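Local coordinates for protein (2Z,6E)-hedycaryol synthase (Kitasatospora setae, PDB 4MC3) that catalyses the magnesium-dependent 1,11-cyclisation of (2E,6E)-farnesyl diphosphate to (2Z,6E)-hedycaryol, with release of diphosphate, at residues E22-A27 against T67-L72; K73-T78 against P182-L187; F146-Q151 against R175-G180. One frame throughout, in Å; residues are numbered along the deposited sequence.

Interaction 1 comes first along the chain. It brings helix 21-35 against the early part of helix 65-84 and closes a loop of 39 residues, most of them helical. Interaction 2 opens directly after it, further along helix 65-84, and closes a much longer loop at helix 181-188. Interaction 3 is nested inside that loop and joins helix 136-160 to the end of helix 168-178 and the break that follows. Helices 168-178 and 181-188 are consecutive, and interactions 2 and 3 touch through Trp183, Phe146 and Phe149. Interactions 1 and 2 share helix 65-84. The three contacts thus run from peripheral helix packing to the wall of the nerolidol pocket.

Interaction 1 (E22-A27 against T67-L72)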
loop_
_atom_site.group_PDB
_atom_site.type_symbol
_atom_site.label_atom_id
_atom_site.label_comp_id
_atom_site.label_asym_id
_atom_site.label_seq_id
_atom_site.Cartn_x
_atom_site.Cartn_y
_atom_site.Cartn_z
ATOM N N GLU A 22 -1.289 3.826 20.423
ATOM C CA GLU A 22 -2.464 3.991 21.291
ATOM C C GLU A 22 -3.070 5.401 21.084
ATOM O O GLU A 22 -4.257 5.535 20.821
ATOM C CB GLU A 22 -2.126 3.669 22.770
ATOM C CG GLU A 22 -2.847 2.425 23.310
ATOM C CD GLU A 22 -2.452 1.096 22.640
ATOM O OE1 GLU A 22 -1.375 0.546 22.972
ATOM O OE2 GLU A 22 -3.241 0.568 21.813
ATOM N N GLU A 23 -2.240 6.438 21.135
ATOM C CA GLU A 23 -2.690 7.821 20.937
ATOM C C GLU A 23 -3.199 8.074 19.510
ATOM O O GLU A 23 -4.255 8.702 19.301
ATOM C CB GLU A 23 -1.538 8.775 21.219
ATOM C CG GLU A 23 -1.878 10.254 21.291
ATOM C CD GLU A 23 -0.819 11.055 22.067
ATOM O OE1 GLU A 23 0.280 10.509 22.360
ATOM O OE2 GLU A 23 -1.091 12.236 22.391
ATOM N N ALA A 24 -2.471 7.576 18.513
ATOM C CA ALA A 24 -2.940 7.767 17.122
ATOM C C ALA A 24 -4.270 7.043 16.891
ATOM O O ALA A 24 -5.109 7.543 16.167
ATOM C CB ALA A 24 -1.924 7.256 16.152
ATOM N N SER A 25 -4.439 5.852 17.469
ATOM C CA SER A 25 -5.674 5.073 17.334
ATOM C C SER A 25 -6.872 5.814 17.896
ATOM O O SER A 25 -7.915 5.855 17.260
ATOM C CB SER A 25 -5.570 3.713 18.017
ATOM O OG SER A 25 -6.798 3.014 17.851
ATOM N N ARG A 26 -6.705 6.468 19.045
ATOM C CA ARG A 26 -7.810 7.301 19.588
ATOM C C ARG A 26 -8.135 8.460 18.632
ATOM O O ARG A 26 -9.309 8.781 18.442
ATOM C CB ARG A 26 -7.462 7.835 20.987
ATOM C CG ARG A 26 -7.740 6.859 22.119
ATOM C CD ARG A 26 -7.661 7.557 23.479
ATOM N NE ARG A 26 -6.364 8.202 23.707
ATOM C CZ ARG A 26 -5.267 7.584 24.178
ATOM N NH1 ARG A 26 -5.287 6.281 24.473
ATOM N NH2 ARG A 26 -4.130 8.271 24.347
ATOM N N ALA A 27 -7.112 9.083 18.017
ATOM C CA ALA A 27 -7.372 10.172 17.077
ATOM C C ALA A 27 -8.084 9.610 15.824
ATOM O O ALA A 27 -8.956 10.241 15.265
ATOM C CB ALA A 27 -6.108 10.878 16.695
ATOM N N THR A 67 2.008 12.456 11.831
ATOM C CA THR A 67 2.050 11.676 10.573
ATOM C C THR A 67 1.329 10.361 10.738
ATOM O O THR A 67 0.560 9.935 9.851
ATOM C CB THR A 67 3.503 11.454 10.092
ATOM O OG1 THR A 67 4.101 12.738 9.859
ATOM C CG2 THR A 67 3.566 10.653 8.818
ATOM N N LEU A 68 1.597 9.631 11.821
ATOM C CA LEU A 68 0.878 8.390 12.013
ATOM C C LEU A 68 -0.649 8.591 11.990
ATOM O O LEU A 68 -1.389 7.772 11.424
ATOM C CB LEU A 68 1.324 7.688 13.296
ATOM C CG LEU A 68 0.645 6.355 13.590
ATOM C CD1 LEU A 68 0.842 5.327 12.508
ATOM C CD2 LEU A 68 1.097 5.795 14.944
ATOM N N THR A 69 -1.107 9.650 12.663
ATOM C CA THR A 69 -2.522 9.897 12.770
ATOM C C THR A 69 -3.151 10.173 11.355
ATOM O O THR A 69 -4.174 9.558 11.049
ATOM C CB THR A 69 -2.768 11.095 13.683
ATOM O OG1 THR A 69 -2.309 10.773 15.023
ATOM C CG2 THR A 69 -4.213 11.422 13.708
ATOM N N ILE A 70 -2.506 10.983 10.533
ATOM C CA ILE A 70 -3.009 11.202 9.198
ATOM C C ILE A 70 -3.024 9.879 8.418
ATOM O O ILE A 70 -3.969 9.570 7.712
ATOM C CB ILE A 70 -2.313 12.381 8.496
ATOM C CG1 ILE A 70 -1.001 12.080 8.021
ATOM C CG2 ILE A 70 -2.237 13.611 9.324
ATOM C CD1 ILE A 70 -0.232 13.288 7.560
ATOM N N GLY A 71 -1.962 9.105 8.532
ATOM C CA GLY A 71 -1.928 7.794 7.839
ATOM C C GLY A 71 -3.070 6.870 8.262
ATOM O O GLY A 71 -3.707 6.193 7.445
ATOM N N LEU A 72 -3.372 6.840 9.561
ATOM C CA LEU A 72 -4.460 5.975 10.043
ATOM C C LEU A 72 -5.833 6.448 9.488
ATOM O O LEU A 72 -6.711 5.623 9.242
ATOM C CB LEU A 72 -4.515 5.935 11.555
ATOM C CG LEU A 72 -3.395 5.268 12.322
ATOM C CD1 LEU A 72 -3.795 5.048 13.774
ATOM C CD2 LEU A 72 -2.962 4.008 11.637
#
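This is an apolar helix-helix contact in which Ala24 of helix 21-35 packs against Leu68, Thr69 and Leu72 of helix 65-84. It lies away from the catalytic sites, about 17 Å between its centre and that of the chain. The axes of segments 22-27 and 67-72 approach to 8.8 Å. Their N-to-C directions differ by 44°. The small side chain of Ala24 permits a close approach, and its CA lies 4.9 Å from the CA of Thr69.

Ala24 CB meets Leu68 CD2 at 3.6 Å and Thr69 OG1 at 3.7 Å. Leu72 brings its CD1 branch to 3.7 Å from Ala24 CB. Leu72 CD1 also lies against the backbone, 3.8 Å from Ser25 N. Leu65, one turn before Leu68 and Thr69 on helix 65-84, also touches Ala24. Ala24 thus sits as a knob in a hole lined by Leu65, Leu68, Thr69 and Leu72. The surroundings are the all-helical class I terpene cyclase fold.

Thr69 uses its two branches differently. Its OG1 lies beside the backbone N (chi1 -64°) and hydrogen-bonds to Leu65 O. Thr69 CG2 meets Ala27 CB at 3.6 Å, one turn beyond Ala24. No hydrogen bond crosses between the segments. Ser25 OG instead bonds to Asp53 OD2, which ties helix 21-35 to helix 52-59.

Interaction 2 (K73-T78 against P182-L187)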
loop_
_atom_site.group_PDB
_atom_site.type_symbol
_atom_site.label_atom_id
_atom_site.label_comp_id
_atom_site.label_asym_id
_atom_site.label_seq_id
_atom_site.Cartn_x
_atom_site.Cartn_y
_atom_site.Cartn_z
ATOM N N LYS A 73 -6.024 7.773 9.315
ATOM C CA LYS A 73 -7.246 8.267 8.690
ATOM C C LYS A 73 -7.391 7.710 7.255
ATOM O O LYS A 73 -8.459 7.254 6.864
ATOM C CB LYS A 73 -7.281 9.820 8.680
ATOM C CG LYS A 73 -7.366 10.409 10.098
ATOM C CD LYS A 73 -7.363 11.916 10.065
ATOM C CE LYS A 73 -7.385 12.477 11.463
ATOM N NZ LYS A 73 -7.196 13.977 11.441
ATOM N N TRP A 74 -6.289 7.733 6.498
ATOM C CA TRP A 74 -6.319 7.135 5.150
ATOM C C TRP A 74 -6.637 5.645 5.170
ATOM O O TRP A 74 -7.398 5.157 4.323
ATOM C CB TRP A 74 -5.013 7.467 4.402
ATOM C CG TRP A 74 -4.957 8.832 3.889
ATOM C CD1 TRP A 74 -4.424 9.896 4.498
ATOM C CD2 TRP A 74 -5.527 9.312 2.672
ATOM N NE1 TRP A 74 -4.593 11.038 3.736
ATOM C CE2 TRP A 74 -5.258 10.686 2.590
ATOM C CE3 TRP A 74 -6.184 8.696 1.607
ATOM C CZ2 TRP A 74 -5.729 11.487 1.524
ATOM C CZ3 TRP A 74 -6.627 9.453 0.562
ATOM C CH2 TRP A 74 -6.409 10.833 0.508
ATOM N N ILE A 75 -6.024 4.907 6.087
ATOM C CA ILE A 75 -6.318 3.460 6.175
ATOM C C ILE A 75 -7.774 3.195 6.576
ATOM O O ILE A 75 -8.435 2.352 5.986
ATOM C CB ILE A 75 -5.325 2.761 7.105
ATOM C CG1 ILE A 75 -3.897 2.798 6.503
ATOM C CG2 ILE A 75 -5.788 1.351 7.370
ATOM C CD1 ILE A 75 -2.840 2.189 7.425
ATOM N N ALA A 76 -8.282 3.947 7.541
ATOM C CA ALA A 76 -9.682 3.768 7.938
ATOM C C ALA A 76 -10.626 4.093 6.800
ATOM O O ALA A 76 -11.603 3.373 6.572
ATOM C CB ALA A 76 -9.990 4.649 9.129
ATOM N N LEU A 77 -10.361 5.185 6.097
ATOM C CA LEU A 77 -11.178 5.537 4.947
ATOM C C LEU A 77 -11.161 4.449 3.883
ATOM O O LEU A 77 -12.206 4.136 3.308
ATOM C CB LEU A 77 -10.767 6.875 4.408
ATOM C CG LEU A 77 -11.516 7.370 3.192
ATOM C CD1 LEU A 77 -12.974 7.673 3.444
ATOM C CD2 LEU A 77 -10.774 8.597 2.669
ATOM N N THR A 78 -9.966 3.937 3.566
ATOM C CA THR A 78 -9.876 2.897 2.533
ATOM C C THR A 78 -10.558 1.595 2.944
ATOM O O THR A 78 -11.174 0.936 2.095
ATOM C CB THR A 78 -8.435 2.709 2.001
ATOM O OG1 THR A 78 -7.605 2.247 3.027
ATOM C CG2 THR A 78 -7.895 3.978 1.498
ATOM N N PRO A 182 2.215 1.649 -2.581
ATOM C CA PRO A 182 2.758 2.869 -3.220
ATOM C C PRO A 182 2.237 4.178 -2.570
ATOM O O PRO A 182 3.050 5.058 -2.237
ATOM C CB PRO A 182 2.366 2.708 -4.666
ATOM C CG PRO A 182 2.465 1.225 -4.859
ATOM C CD PRO A 182 1.780 0.692 -3.622
ATOM N N TRP A 183 0.936 4.322 -2.390
ATOM C CA TRP A 183 0.428 5.534 -1.743
ATOM C C TRP A 183 0.673 5.576 -0.258
ATOM O O TRP A 183 0.909 6.639 0.342
ATOM C CB TRP A 183 -1.040 5.826 -2.080
ATOM C CG TRP A 183 -2.047 4.870 -1.627
ATOM C CD1 TRP A 183 -2.606 3.901 -2.370
ATOM C CD2 TRP A 183 -2.652 4.806 -0.346
ATOM N NE1 TRP A 183 -3.526 3.208 -1.625
ATOM C CE2 TRP A 183 -3.554 3.738 -0.358
ATOM C CE3 TRP A 183 -2.486 5.546 0.858
ATOM C CZ2 TRP A 183 -4.335 3.407 0.758
ATOM C CZ3 TRP A 183 -3.285 5.185 1.961
ATOM C CH2 TRP A 183 -4.162 4.134 1.902
ATOM N N LEU A 184 0.689 4.394 0.392
ATOM C CA LEU A 184 1.051 4.345 1.794
ATOM C C LEU A 184 2.417 4.889 2.048
ATOM O O LEU A 184 2.700 5.683 2.959
ATOM C CB LEU A 184 0.885 2.914 2.380
ATOM C CG LEU A 184 -0.555 2.472 2.451
ATOM C CD1 LEU A 184 -0.649 0.952 2.619
ATOM C CD2 LEU A 184 -1.256 3.092 3.666
ATOM N N TRP A 185 3.384 4.432 1.262
ATOM C CA TRP A 185 4.786 4.869 1.360
ATOM C C TRP A 185 4.921 6.347 0.981
ATOM O O TRP A 185 5.713 7.041 1.621
ATOM C CB TRP A 185 5.737 4.043 0.549
ATOM C CG TRP A 185 5.913 2.625 1.161
ATOM C CD1 TRP A 185 5.885 2.284 2.467
ATOM C CD2 TRP A 185 6.101 1.390 0.427
ATOM N NE1 TRP A 185 6.091 0.918 2.610
ATOM C CE2 TRP A 185 6.181 0.348 1.362
ATOM C CE3 TRP A 185 6.168 1.087 -0.924
ATOM C CZ2 TRP A 185 6.366 -1.011 0.974
ATOM C CZ3 TRP A 185 6.392 -0.254 -1.319
ATOM C CH2 TRP A 185 6.468 -1.266 -0.366
ATOM N N ASP A 186 4.139 6.845 0.011
ATOM C CA ASP A 186 4.131 8.278 -0.208
ATOM C C ASP A 186 3.887 9.054 1.100
ATOM O O ASP A 186 4.482 10.111 1.355
ATOM C CB ASP A 186 3.067 8.689 -1.236
ATOM C CG ASP A 186 3.361 8.214 -2.655
ATOM O OD1 ASP A 186 4.519 8.016 -3.033
ATOM O OD2 ASP A 186 2.338 8.036 -3.383
ATOM N N LEU A 187 2.952 8.596 1.936
ATOM C CA LEU A 187 2.660 9.252 3.185
ATOM C C LEU A 187 3.811 9.224 4.174
ATOM O O LEU A 187 3.879 10.107 5.066
ATOM C CB LEU A 187 1.364 8.701 3.806
ATOM C CG LEU A 187 0.026 8.993 3.095
ATOM C CD1 LEU A 187 -1.117 8.130 3.531
ATOM C CD2 LEU A 187 -0.340 10.497 3.267
#
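Thr78 OG1 lies near two backbone carbonyls of its own helix, 3.2 Å from Trp74 O and 3.1 Å from Ile75 O. Its one proton has both within reach. Thr78 CG2 points at the other helix and meets Trp183 CZ2 at 3.7 Å, tip to tip. On the same six-membered ring, Trp183 CZ3 touches Trp74 CB at 3.8 Å. The Trp183 ring thus spans one turn of helix 65-84.

The two segments run nearly antiparallel, at 157°, with axes 11.7 Å apart. Large side chains fill this separation in the buried core of the terpene cyclase fold. Trp74 and Leu187 cross at about a right angle, with Leu187 CD1 3.9 Å from Trp74 CD1. Ile75 and Leu184 cross likewise, Ile75 CG1 to Leu184 CD2 at 3.9 Å. Leu184 CG also sits over one face of the Trp183 ring, toward its rim.

Trp183 makes edge-to-face pairs with Phe146 and Phe149. An alanine in place of Trp183 would probably leave Thr78 CG2 and Trp74 CB without this partner and open a gap beside Phe149. Trp74 NE1 hydrogen-bonds to Thr130 OG1. Thr78 and Ile75 touch the bound nerolidol.

Interaction 3 (F146-Q151 against R175-G180); sequences FEAFLQ and RMYSVG. With 28U ((3R,6E)-3,7,11-trimethyldodeca-1,6,10-trien-3-ol), chain B.
This contact belongs to the nerolidol pocket, at the break between helix 168-178 and helix 181-188, where Phe149 packs against Tyr177, Ser178 and Gly180. Phe149 CG is anti to the backbone N (chi1 165°), and the ring meets the end of helix 168-178 edge-on. Tyr177 O lies 3.4 Å from Phe149 CD1, and Ser178 O lies 3.4 Å from Phe149 CE1. Both oxygens are near the ring plane.

Ala148 packs on the other aromatic group. Ala148 CB sits over one face of the Tyr177 ring, 4.1 Å from its centroid and 28° off the normal, a CH-pi contact.

Gly180 has a positive phi of 85°. A side chain there would be crowded by the ligand. Val179 also lines the nerolidol pocket. Arg175, a substrate-binding residue by similarity, donates from NH1 to Ser178 OG at 3.3 Å, nearly straight and close to the guanidinium plane. Its NH2 forms a salt bridge with Asp222 of the NXXXSXXXE motif.

Phe149 CE1 approaches nerolidol C13 obliquely, at 4.0 Å. This ligand carbon corresponds to C-11 of the farnesyl chain, and Phe149 is important for stabilising the cation there. The carbonyl oxygens at the ring's edge would probably polarise Phe149 and leave its pi system better able to support that positive charge.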
loop_
_atom_site.group_PDB
_atom_site.type_symbol
_atom_site.label_atom_id
_atom_site.label_comp_id
_atom_site.label_asym_id
_atom_site.label_seq_id
_atom_site.Cartn_x
_atom_site.Cartn_y
_atom_site.Cartn_z
ATOM N N PHE A 146 -2.842 6.685 -5.581
ATOM C CA PHE A 146 -4.152 6.460 -5.001
ATOM C C PHE A 146 -5.193 6.145 -6.068
ATOM O O PHE A 146 -6.044 5.251 -5.907
ATOM C CB PHE A 146 -4.518 7.581 -4.059
ATOM C CG PHE A 146 -5.682 7.220 -3.154
ATOM C CD1 PHE A 146 -5.427 6.432 -2.046
ATOM C CD2 PHE A 146 -7.017 7.613 -3.400
ATOM C CE1 PHE A 146 -6.467 6.048 -1.220
ATOM C CE2 PHE A 146 -8.033 7.191 -2.561
ATOM C CZ PHE A 146 -7.745 6.448 -1.471
ATOM N N GLU A 147 -5.153 6.907 -7.161
ATOM C CA GLU A 147 -6.045 6.653 -8.286
ATOM C C GLU A 147 -5.778 5.297 -8.898
ATOM O O GLU A 147 -6.739 4.612 -9.245
ATOM C CB GLU A 147 -5.980 7.743 -9.379
ATOM C CG GLU A 147 -6.611 9.046 -8.923
ATOM C CD GLU A 147 -6.697 10.113 -9.978
ATOM O OE1 GLU A 147 -5.831 10.211 -10.823
ATOM O OE2 GLU A 147 -7.661 10.854 -9.919
ATOM N N ALA A 148 -4.514 4.906 -9.020
ATOM C CA ALA A 148 -4.153 3.568 -9.550
ATOM C C ALA A 148 -4.797 2.487 -8.625
ATOM O O ALA A 148 -5.353 1.517 -9.087
ATOM C CB ALA A 148 -2.668 3.363 -9.668
ATOM N N PHE A 149 -4.660 2.651 -7.315
ATOM C CA PHE A 149 -5.278 1.755 -6.300
ATOM C C PHE A 149 -6.783 1.685 -6.549
ATOM O O PHE A 149 -7.339 0.604 -6.646
ATOM C CB PHE A 149 -4.925 2.278 -4.897
ATOM C CG PHE A 149 -5.737 1.709 -3.814
ATOM C CD1 PHE A 149 -5.454 0.454 -3.260
ATOM C CD2 PHE A 149 -6.757 2.470 -3.261
ATOM C CE1 PHE A 149 -6.252 -0.051 -2.244
ATOM C CE2 PHE A 149 -7.526 1.984 -2.284
ATOM C CZ PHE A 149 -7.318 0.735 -1.775
ATOM N N LEU A 150 -7.459 2.828 -6.673
ATOM C CA LEU A 150 -8.927 2.844 -6.815
ATOM C C LEU A 150 -9.337 2.132 -8.136
ATOM O O LEU A 150 -10.267 1.351 -8.157
ATOM C CB LEU A 150 -9.435 4.271 -6.822
ATOM C CG LEU A 150 -9.394 4.982 -5.459
ATOM C CD1 LEU A 150 -9.870 6.397 -5.673
ATOM C CD2 LEU A 150 -10.194 4.285 -4.424
ATOM N N GLN A 151 -8.577 2.379 -9.176
ATOM C CA GLN A 151 -8.875 1.833 -10.501
ATOM C C GLN A 151 -8.792 0.336 -10.535
ATOM O O GLN A 151 -9.503 -0.312 -11.341
ATOM C CB GLN A 151 -8.000 2.440 -11.562
ATOM C CG GLN A 151 -8.468 2.153 -13.009
ATOM C CD GLN A 151 -9.831 2.772 -13.366
ATOM O OE1 GLN A 151 -10.388 3.657 -12.651
ATOM N NE2 GLN A 151 -10.414 2.284 -14.456
ATOM N N ARG A 175 -1.427 -5.572 -9.123
ATOM C CA ARG A 175 -1.343 -5.944 -7.731
ATOM C C ARG A 175 -0.402 -5.018 -6.947
ATOM O O ARG A 175 -0.615 -4.768 -5.751
ATOM C CB ARG A 175 -0.899 -7.407 -7.575
ATOM C CG ARG A 175 -0.978 -7.928 -6.190
ATOM C CD ARG A 175 -2.362 -7.933 -5.632
ATOM N NE ARG A 175 -2.410 -8.656 -4.377
ATOM C CZ ARG A 175 -2.826 -8.149 -3.224
ATOM N NH1 ARG A 175 -3.295 -6.891 -3.132
ATOM N NH2 ARG A 175 -2.756 -8.901 -2.167
ATOM N N MET A 176 0.665 -4.535 -7.580
ATOM C CA MET A 176 1.575 -3.603 -6.891
ATOM C C MET A 176 0.823 -2.342 -6.470
ATOM O O MET A 176 1.222 -1.723 -5.501
ATOM C CB MET A 176 2.837 -3.259 -7.640
ATOM C CG MET A 176 2.691 -2.469 -8.856
ATOM S SD MET A 176 4.280 -1.640 -9.344
ATOM C CE MET A 176 4.629 -0.314 -8.205
ATOM N N TYR A 177 -0.213 -1.965 -7.201
ATOM C CA TYR A 177 -1.084 -0.807 -6.780
ATOM C C TYR A 177 -2.254 -1.225 -5.879
ATOM O O TYR A 177 -2.610 -0.477 -4.955
ATOM C CB TYR A 177 -1.552 -0.052 -7.998
ATOM C CG TYR A 177 -0.391 0.535 -8.744
ATOM C CD1 TYR A 177 0.373 1.576 -8.221
ATOM C CD2 TYR A 177 -0.014 0.023 -9.987
ATOM C CE1 TYR A 177 1.465 2.079 -8.916
ATOM C CE2 TYR A 177 1.074 0.521 -10.664
ATOM C CZ TYR A 177 1.817 1.535 -10.116
ATOM O OH TYR A 177 2.898 2.068 -10.793
ATOM N N SER A 178 -2.921 -2.361 -6.110
ATOM C CA SER A 178 -4.070 -2.782 -5.293
ATOM C C SER A 178 -3.699 -3.087 -3.848
ATOM O O SER A 178 -4.541 -2.947 -2.960
ATOM C CB SER A 178 -4.851 -3.934 -5.915
ATOM O OG SER A 178 -4.134 -5.176 -5.782
ATOM N N VAL A 179 -2.450 -3.493 -3.577
ATOM C CA VAL A 179 -1.993 -3.705 -2.205
ATOM C C VAL A 179 -1.874 -2.377 -1.454
ATOM O O VAL A 179 -1.720 -2.382 -0.248
ATOM C CB VAL A 179 -0.668 -4.535 -2.226
ATOM C CG1 VAL A 179 0.517 -3.732 -2.720
ATOM C CG2 VAL A 179 -0.393 -5.158 -0.878
ATOM N N GLY A 180 -1.844 -1.273 -2.178
ATOM C CA GLY A 180 -1.850 0.060 -1.554
ATOM C C GLY A 180 -0.535 0.629 -1.125
ATOM O O GLY A 180 -0.417 1.838 -0.843
HETATM C C4 28U B . -0.545 -5.323 3.366
HETATM C C5 28U B . -2.267 -4.086 4.750
HETATM C C6 28U B . -1.988 -2.598 4.842
HETATM C C7 28U B . -3.068 -1.556 4.890
HETATM C C8 28U B . -4.367 -1.642 4.493
HETATM C C10 28U B . -5.074 -2.903 4.063
HETATM C C13 28U B . -6.146 -2.161 1.123
HETATM C C15 28U B . -6.050 -3.599 0.651
HETATM O O16 28U B . -2.812 -5.998 3.276
HETATM C C3 28U B . -2.003 -4.799 3.368
HETATM C C2 28U B . -2.201 -3.925 2.119
HETATM C C1 28U B . -3.418 -3.385 1.851
HETATM C C9 28U B . -5.048 -0.439 3.863
HETATM C C11 28U B . -4.717 -0.304 2.339
HETATM C C12 28U B . -5.019 -1.428 1.335
HETATM C C14 28U B . -7.508 -1.872 1.731
#